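Local atomic coordinates of trypsin-like serine protease (PDB entry 5HMA), a protein that promotes magnetite biomineralization in magnetotactic bacteria by binding transition metals through a probably inactive, trypsin-like protease domain and activates the MamE protease. Residues Val101-Arg106 with Gly150-Ala155. Sequence-based numbering, arbitrary orientation.
Sequences VFAFGR and GPLVNA
Phe102 O takes the N-H of Val153 at 2.8 Å, and the CA of Leu152 adds a CH...O contact to the same oxygen. The return bond, from Phe102 N to Val153 O, spans 2.9 Å, so Phe102 and Val153 form an antiparallel hydrogen-bonded pair in the second, C-terminal beta-barrel of the chymotrypsin-like fold. The axes of segments 101-106 and 151-153 make 155°, close to antiparallel. Next along, Phe104 N reaches Pro151 O at 3.0 Å in an almost straight bond (174° at the hydrogen). Backbone bonds to strands 112-121 and 159-167 continue the sheet beyond this pair, which lies away from the nickel site.

The side chains sort onto two faces. On one, Leu152 meets both Val101 and Ala103. Leu152 CG stands anti to the backbone N (chi1 -164°), which carries its branches across to the other strand: CD1 packs 3.8 Å from Ala103 CB, while CD2 lies beside the CB and CG2 of Val101. An alanine in place of Leu152 would probably open a gap between Val101 and Ala103, with the CD1 and CD2 contacts to them lost.

Val153 lies with the two phenylalanines on the other face. Its CG2 touches Phe102 CB and meets the Phe104 ring at the edge, 3.7 Å from CE1, the two side chains crossing at about a right angle. The Phe102 ring turns its own edge to Val153 O, which lies in the ring plane, and its CE1 comes 3.7 Å from Ala155 CA.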
ATOM      1  N   VAL A 101       8.434   2.715  12.642  1.00 43.64           N
ATOM      2  CA  VAL A 101       7.838   2.892  11.316  1.00 40.84           C
ATOM      3  C   VAL A 101       6.407   3.388  11.447  1.00 49.93           C
ATOM      4  O   VAL A 101       5.837   3.407  12.537  1.00 47.73           O
ATOM      5  CB  VAL A 101       7.887   1.591  10.493  1.00 43.78           C
ATOM      6  CG1 VAL A 101       9.327   1.289  10.097  1.00 43.39           C
ATOM      7  CG2 VAL A 101       7.311   0.427  11.303  1.00 45.20           C
ATOM      8  N   PHE A 102       5.828   3.800  10.328  1.00 42.94           N
ATOM      9  CA  PHE A 102       4.496   4.392  10.330  1.00 44.23           C
ATOM     10  C   PHE A 102       3.710   3.789   9.191  1.00 45.82           C
ATOM     11  O   PHE A 102       4.172   3.774   8.046  1.00 43.84           O
ATOM     12  CB  PHE A 102       4.568   5.920  10.198  1.00 39.89           C
ATOM     13  CG  PHE A 102       5.438   6.568  11.237  1.00 48.21           C
ATOM     14  CD1 PHE A 102       6.827   6.545  11.112  1.00 48.08           C
ATOM     15  CD2 PHE A 102       4.874   7.185  12.349  1.00 46.15           C
ATOM     16  CE1 PHE A 102       7.640   7.124  12.083  1.00 54.94           C
ATOM     17  CE2 PHE A 102       5.680   7.784  13.314  1.00 50.47           C
ATOM     18  CZ  PHE A 102       7.064   7.743  13.186  1.00 50.09           C
ATOM     19  N   ALA A 103       2.532   3.266   9.505  1.00 45.87           N
ATOM     20  CA  ALA A 103       1.705   2.619   8.498  1.00 44.95           C
ATOM     21  C   ALA A 103       0.514   3.509   8.187  1.00 49.10           C
ATOM     22  O   ALA A 103      -0.263   3.854   9.076  1.00 52.99           O
ATOM     23  CB  ALA A 103       1.259   1.252   8.983  1.00 43.99           C
ATOM     24  N   PHE A 104       0.397   3.907   6.926  1.00 44.34           N
ATOM     25  CA  PHE A 104      -0.656   4.835   6.503  1.00 38.94           C
ATOM     26  C   PHE A 104      -1.708   4.095   5.676  1.00 44.48           C
ATOM     27  O   PHE A 104      -1.380   3.154   4.948  1.00 51.29           O
ATOM     28  CB  PHE A 104      -0.074   5.986   5.661  1.00 37.58           C
ATOM     29  CG  PHE A 104       0.678   7.026   6.452  1.00 47.14           C
ATOM     30  CD1 PHE A 104       1.995   6.803   6.846  1.00 41.12           C
ATOM     31  CD2 PHE A 104       0.088   8.244   6.761  1.00 40.77           C
ATOM     32  CE1 PHE A 104       2.701   7.778   7.555  1.00 51.41           C
ATOM     33  CE2 PHE A 104       0.789   9.222   7.464  1.00 49.54           C
ATOM     34  CZ  PHE A 104       2.096   8.987   7.867  1.00 45.08           C
ATOM     35  N   GLY A 105      -2.958   4.544   5.756  1.00 44.20           N
ATOM     36  CA  GLY A 105      -4.021   4.000   4.919  1.00 42.20           C
ATOM     37  C   GLY A 105      -5.159   4.999   4.770  1.00 47.95           C
ATOM     38  O   GLY A 105      -5.063   6.132   5.253  1.00 43.55           O
ATOM     39  N   ARG A 106      -6.228   4.592   4.090  1.00 45.97           N
ATOM     40  CA  ARG A 106      -7.443   5.395   4.026  1.00 51.53           C
ATOM     41  C   ARG A 106      -8.615   4.473   4.286  1.00 53.63           C
ATOM     42  O   ARG A 106      -8.679   3.356   3.757  1.00 58.95           O
ATOM     43  CB  ARG A 106      -7.597   6.120   2.667  1.00 51.57           C
ATOM     44  CG  ARG A 106      -6.406   7.011   2.294  1.00 62.16           C
ATOM     45  CD  ARG A 106      -6.792   8.210   1.436  1.00 65.32           C
ATOM     46  NE  ARG A 106      -7.131   9.379   2.239  1.00 74.00           N
ATOM     47  CZ  ARG A 106      -6.290  10.362   2.553  1.00 64.48           C
ATOM     48  NH1 ARG A 106      -5.033  10.337   2.144  1.00 41.87           N
ATOM     49  NH2 ARG A 106      -6.712  11.377   3.290  1.00 73.05           N
ATOM     50  N   GLY A 150      -1.568  -0.209   1.787  1.00 42.21           N
ATOM     51  CA  GLY A 150      -0.970   1.095   2.037  1.00 42.86           C
ATOM     52  C   GLY A 150       0.522   1.047   2.375  1.00 45.79           C
ATOM     53  O   GLY A 150       1.099  -0.028   2.595  1.00 47.69           O
ATOM     54  N   PRO A 151       1.165   2.220   2.417  1.00 42.49           N
ATOM     55  CA  PRO A 151       2.613   2.264   2.636  1.00 42.90           C
ATOM     56  C   PRO A 151       3.054   2.189   4.103  1.00 49.18           C
ATOM     57  O   PRO A 151       2.384   2.726   4.994  1.00 45.04           O
ATOM     58  CB  PRO A 151       3.002   3.627   2.040  1.00 39.45           C
ATOM     59  CG  PRO A 151       1.808   4.482   2.329  1.00 42.67           C
ATOM     60  CD  PRO A 151       0.622   3.549   2.074  1.00 39.44           C
ATOM     61  N   LEU A 152       4.176   1.506   4.332  1.00 43.93           N
ATOM     62  CA  LEU A 152       4.967   1.668   5.545  1.00 45.33           C
ATOM     63  C   LEU A 152       6.061   2.702   5.262  1.00 46.17           C
ATOM     64  O   LEU A 152       6.699   2.652   4.203  1.00 44.60           O
ATOM     65  CB  LEU A 152       5.591   0.340   5.969  1.00 39.53           C
ATOM     66  CG  LEU A 152       6.101   0.321   7.415  1.00 49.23           C
ATOM     67  CD1 LEU A 152       4.906   0.348   8.380  1.00 46.91           C
ATOM     68  CD2 LEU A 152       6.976  -0.896   7.668  1.00 39.65           C
ATOM     69  N   VAL A 153       6.281   3.641   6.179  1.00 42.60           N
ATOM     70  CA  VAL A 153       7.344   4.625   5.971  1.00 41.87           C
ATOM     71  C   VAL A 153       8.196   4.717   7.201  1.00 50.55           C
ATOM     72  O   VAL A 153       7.757   4.358   8.296  1.00 49.36           O
ATOM     73  CB  VAL A 153       6.810   6.035   5.609  1.00 44.08           C
ATOM     74  CG1 VAL A 153       5.884   5.981   4.380  1.00 42.96           C
ATOM     75  CG2 VAL A 153       6.124   6.676   6.806  1.00 51.03           C
ATOM     76  N   ASN A 154       9.419   5.210   7.020  1.00 43.77           N
ATOM     77  CA  ASN A 154      10.275   5.470   8.162  1.00 45.29           C
ATOM     78  C   ASN A 154       9.967   6.880   8.657  1.00 51.39           C
ATOM     79  O   ASN A 154       9.050   7.546   8.149  1.00 45.24           O
ATOM     80  CB  ASN A 154      11.767   5.267   7.822  1.00 48.11           C
ATOM     81  CG  ASN A 154      12.297   6.220   6.739  1.00 50.49           C
ATOM     82  OD1 ASN A 154      11.676   7.224   6.399  1.00 48.98           O
ATOM     83  ND2 ASN A 154      13.487   5.901   6.212  1.00 48.75           N
ATOM     84  N   ALA A 155      10.726   7.338   9.638  1.00 47.12           N
ATOM     85  CA  ALA A 155      10.452   8.623  10.249  1.00 49.30           C
ATOM     86  C   ALA A 155      10.754   9.787   9.298  1.00 56.27           C
ATOM     87  O   ALA A 155      10.322  10.917   9.524  1.00 53.70           O
ATOM     88  CB  ALA A 155      11.255   8.757  11.539  1.00 49.96           C
TER